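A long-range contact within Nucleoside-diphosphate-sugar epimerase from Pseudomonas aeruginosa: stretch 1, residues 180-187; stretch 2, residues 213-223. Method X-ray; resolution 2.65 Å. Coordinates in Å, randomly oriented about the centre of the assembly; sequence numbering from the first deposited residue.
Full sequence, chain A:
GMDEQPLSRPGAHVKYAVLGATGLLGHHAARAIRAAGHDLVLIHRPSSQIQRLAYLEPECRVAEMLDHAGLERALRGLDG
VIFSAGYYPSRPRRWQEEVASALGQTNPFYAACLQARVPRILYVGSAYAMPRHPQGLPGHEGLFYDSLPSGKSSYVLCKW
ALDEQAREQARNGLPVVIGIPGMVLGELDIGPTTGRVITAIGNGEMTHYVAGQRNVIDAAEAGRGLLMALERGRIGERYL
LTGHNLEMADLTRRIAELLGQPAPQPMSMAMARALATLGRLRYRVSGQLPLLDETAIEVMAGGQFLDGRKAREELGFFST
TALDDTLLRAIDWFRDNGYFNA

Stretch 1 180-187: IPGMVLGE
Stretch 2, residues 213-223: QRNVIDAAEAG

Residues 213-218 form a strand that runs parallel to strand 183-185, the two axes inclined by 36° and 4.6 Å apart at closest approach; Met183, Val184 and Leu185 pair with Val216, Ile217 and Asp218. Arg214 (chi1 t, chi2 t, chi3 m) brings CD to 3.4 Å from SD of the fully extended Met183 (t, t, t). Asn215 O opens the ladder, accepting from Met183 N at 2.8 Å. Val216 (phi/psi -110/142, chi1 t) shares a sheet face with Met183 and Leu185; its CG1 packs 3.5 Å from CD1 of Leu185 (m, t), and its CG2 lies 4.1 Å from Met183 SD.

Ile217 (-137/143; t, t) bonds through both backbone polar atoms: its N donates to Met183 O and its O accepts from Leu185 N, each at 2.8 Å, straddling Val184 as parallel pairing requires. On the other face, its CG2 meets Val184 CG2 at 3.8 Å. Asp218 (chi1 t) ends the strand and caps the helix, OD2 accepting from Glu221 N at 3.2 Å. Ala219 enters helical conformation (-62/-48), yet its N still donates to Leu185 O at 2.8 Å, extending the ladder into the first turn. Ala219 CB lies 3.8 Å from CG1 of Val184 (t) and 3.9 Å from Gly186 CA, where an ideal CB would clash with it. Ala222 CB reaches Val184 CG2 at 4.4 Å.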

# COMPACT_ATOMS: atom_id res chain seq x y z
N ILE A 180 1.19 -9.74 -27.43
CA ILE A 180 0.70 -9.81 -26.06
C ILE A 180 1.07 -11.17 -25.52
O ILE A 180 0.34 -12.12 -25.73
CB ILE A 180 -0.85 -9.70 -26.00
CG1 ILE A 180 -1.35 -8.42 -26.67
CG2 ILE A 180 -1.34 -9.74 -24.54
CD1 ILE A 180 -2.88 -8.31 -26.67
N PRO A 181 2.21 -11.28 -24.84
CA PRO A 181 2.55 -12.57 -24.26
C PRO A 181 1.82 -12.82 -22.95
O PRO A 181 1.38 -11.88 -22.31
CB PRO A 181 4.04 -12.43 -24.01
CG PRO A 181 4.23 -11.02 -23.70
CD PRO A 181 3.27 -10.29 -24.58
N GLY A 182 1.69 -14.09 -22.57
CA GLY A 182 1.25 -14.44 -21.23
C GLY A 182 2.35 -14.11 -20.23
O GLY A 182 3.35 -13.48 -20.58
N MET A 183 2.17 -14.55 -18.99
CA MET A 183 3.19 -14.40 -17.96
C MET A 183 4.48 -15.08 -18.45
O MET A 183 4.51 -16.30 -18.63
CB MET A 183 2.70 -15.03 -16.66
CG MET A 183 3.47 -14.61 -15.42
SD MET A 183 3.23 -15.76 -14.04
CE MET A 183 4.37 -15.06 -12.84
N VAL A 184 5.53 -14.30 -18.68
CA VAL A 184 6.80 -14.78 -19.22
C VAL A 184 7.73 -15.32 -18.13
O VAL A 184 8.04 -14.63 -17.18
CB VAL A 184 7.53 -13.64 -19.97
CG1 VAL A 184 8.85 -14.13 -20.55
CG2 VAL A 184 6.63 -13.09 -21.09
N LEU A 185 8.16 -16.57 -18.27
CA LEU A 185 9.03 -17.20 -17.26
C LEU A 185 10.22 -17.85 -17.97
O LEU A 185 10.03 -18.48 -19.03
CB LEU A 185 8.26 -18.27 -16.47
CG LEU A 185 7.26 -17.80 -15.42
CD1 LEU A 185 6.50 -19.00 -14.91
CD2 LEU A 185 7.96 -17.09 -14.26
N GLY A 186 11.42 -17.70 -17.41
CA GLY A 186 12.60 -18.30 -18.01
C GLY A 186 13.90 -17.82 -17.44
O GLY A 186 13.95 -17.24 -16.39
N GLU A 187 14.98 -18.07 -18.16
CA GLU A 187 16.30 -17.59 -17.71
C GLU A 187 16.56 -16.13 -18.14
O GLU A 187 15.88 -15.57 -19.00
CB GLU A 187 17.41 -18.50 -18.21
CG GLU A 187 17.47 -18.67 -19.71
CD GLU A 187 18.59 -19.59 -20.16
OE1 GLU A 187 19.31 -20.15 -19.30
OE2 GLU A 187 18.75 -19.78 -21.39
N GLN A 213 -6.64 -18.26 -12.58
CA GLN A 213 -6.28 -18.87 -13.85
C GLN A 213 -5.22 -17.99 -14.48
O GLN A 213 -5.30 -16.78 -14.38
CB GLN A 213 -7.51 -18.93 -14.76
CG GLN A 213 -8.76 -19.47 -14.10
CD GLN A 213 -9.82 -19.82 -15.12
OE1 GLN A 213 -10.25 -20.98 -15.23
NE2 GLN A 213 -10.21 -18.82 -15.92
N ARG A 214 -4.25 -18.60 -15.14
CA ARG A 214 -3.14 -17.85 -15.73
C ARG A 214 -2.53 -18.58 -16.90
O ARG A 214 -2.48 -19.80 -16.90
CB ARG A 214 -2.08 -17.64 -14.66
CG ARG A 214 -1.06 -16.60 -15.05
CD ARG A 214 -0.16 -16.23 -13.89
NE ARG A 214 -0.88 -15.48 -12.86
CZ ARG A 214 -1.20 -14.19 -12.95
NH1 ARG A 214 -0.86 -13.47 -14.03
NH2 ARG A 214 -1.87 -13.61 -11.96
N ASN A 215 -2.06 -17.83 -17.89
CA ASN A 215 -1.24 -18.39 -18.97
C ASN A 215 0.21 -18.00 -18.79
O ASN A 215 0.55 -16.80 -18.70
CB ASN A 215 -1.70 -17.94 -20.35
CG ASN A 215 -1.00 -18.70 -21.48
OD1 ASN A 215 -0.01 -18.23 -22.02
ND2 ASN A 215 -1.51 -19.89 -21.82
N VAL A 216 1.06 -19.03 -18.76
CA VAL A 216 2.49 -18.90 -18.58
C VAL A 216 3.19 -19.25 -19.89
O VAL A 216 2.75 -20.16 -20.58
CB VAL A 216 2.95 -19.84 -17.46
CG1 VAL A 216 4.46 -20.07 -17.50
CG2 VAL A 216 2.54 -19.27 -16.14
N ILE A 217 4.25 -18.53 -20.23
CA ILE A 217 4.99 -18.76 -21.47
C ILE A 217 6.49 -18.71 -21.25
O ILE A 217 7.00 -17.93 -20.45
CB ILE A 217 4.61 -17.78 -22.62
CG1 ILE A 217 5.19 -18.29 -23.96
CG2 ILE A 217 5.09 -16.37 -22.31
CD1 ILE A 217 5.25 -17.32 -25.06
N ASP A 218 7.18 -19.59 -21.96
CA ASP A 218 8.62 -19.74 -21.85
C ASP A 218 9.27 -18.48 -22.47
O ASP A 218 8.84 -17.98 -23.50
CB ASP A 218 9.00 -21.06 -22.55
CG ASP A 218 10.50 -21.29 -22.65
OD1 ASP A 218 11.04 -22.00 -21.78
OD2 ASP A 218 11.14 -20.83 -23.64
N ALA A 219 10.28 -17.95 -21.81
CA ALA A 219 10.87 -16.70 -22.24
C ALA A 219 11.47 -16.83 -23.63
O ALA A 219 11.24 -15.97 -24.49
CB ALA A 219 11.92 -16.25 -21.25
N ALA A 220 12.25 -17.89 -23.85
CA ALA A 220 12.94 -18.07 -25.13
C ALA A 220 11.93 -18.04 -26.26
O ALA A 220 12.15 -17.38 -27.26
CB ALA A 220 13.77 -19.38 -25.16
N GLU A 221 10.81 -18.72 -26.08
CA GLU A 221 9.78 -18.78 -27.11
C GLU A 221 9.11 -17.43 -27.29
O GLU A 221 8.93 -17.00 -28.43
CB GLU A 221 8.71 -19.84 -26.81
CG GLU A 221 9.27 -21.15 -26.34
CD GLU A 221 8.67 -22.36 -27.02
OE1 GLU A 221 9.11 -22.67 -28.14
OE2 GLU A 221 7.80 -23.02 -26.40
N ALA A 222 8.73 -16.78 -26.19
CA ALA A 222 7.99 -15.51 -26.28
C ALA A 222 8.78 -14.51 -27.14
O ALA A 222 8.22 -13.80 -27.95
CB ALA A 222 7.69 -14.95 -24.90
N GLY A 223 10.10 -14.51 -26.98
CA GLY A 223 10.98 -13.74 -27.86
C GLY A 223 10.87 -14.09 -29.34
O GLY A 223 10.92 -13.22 -30.19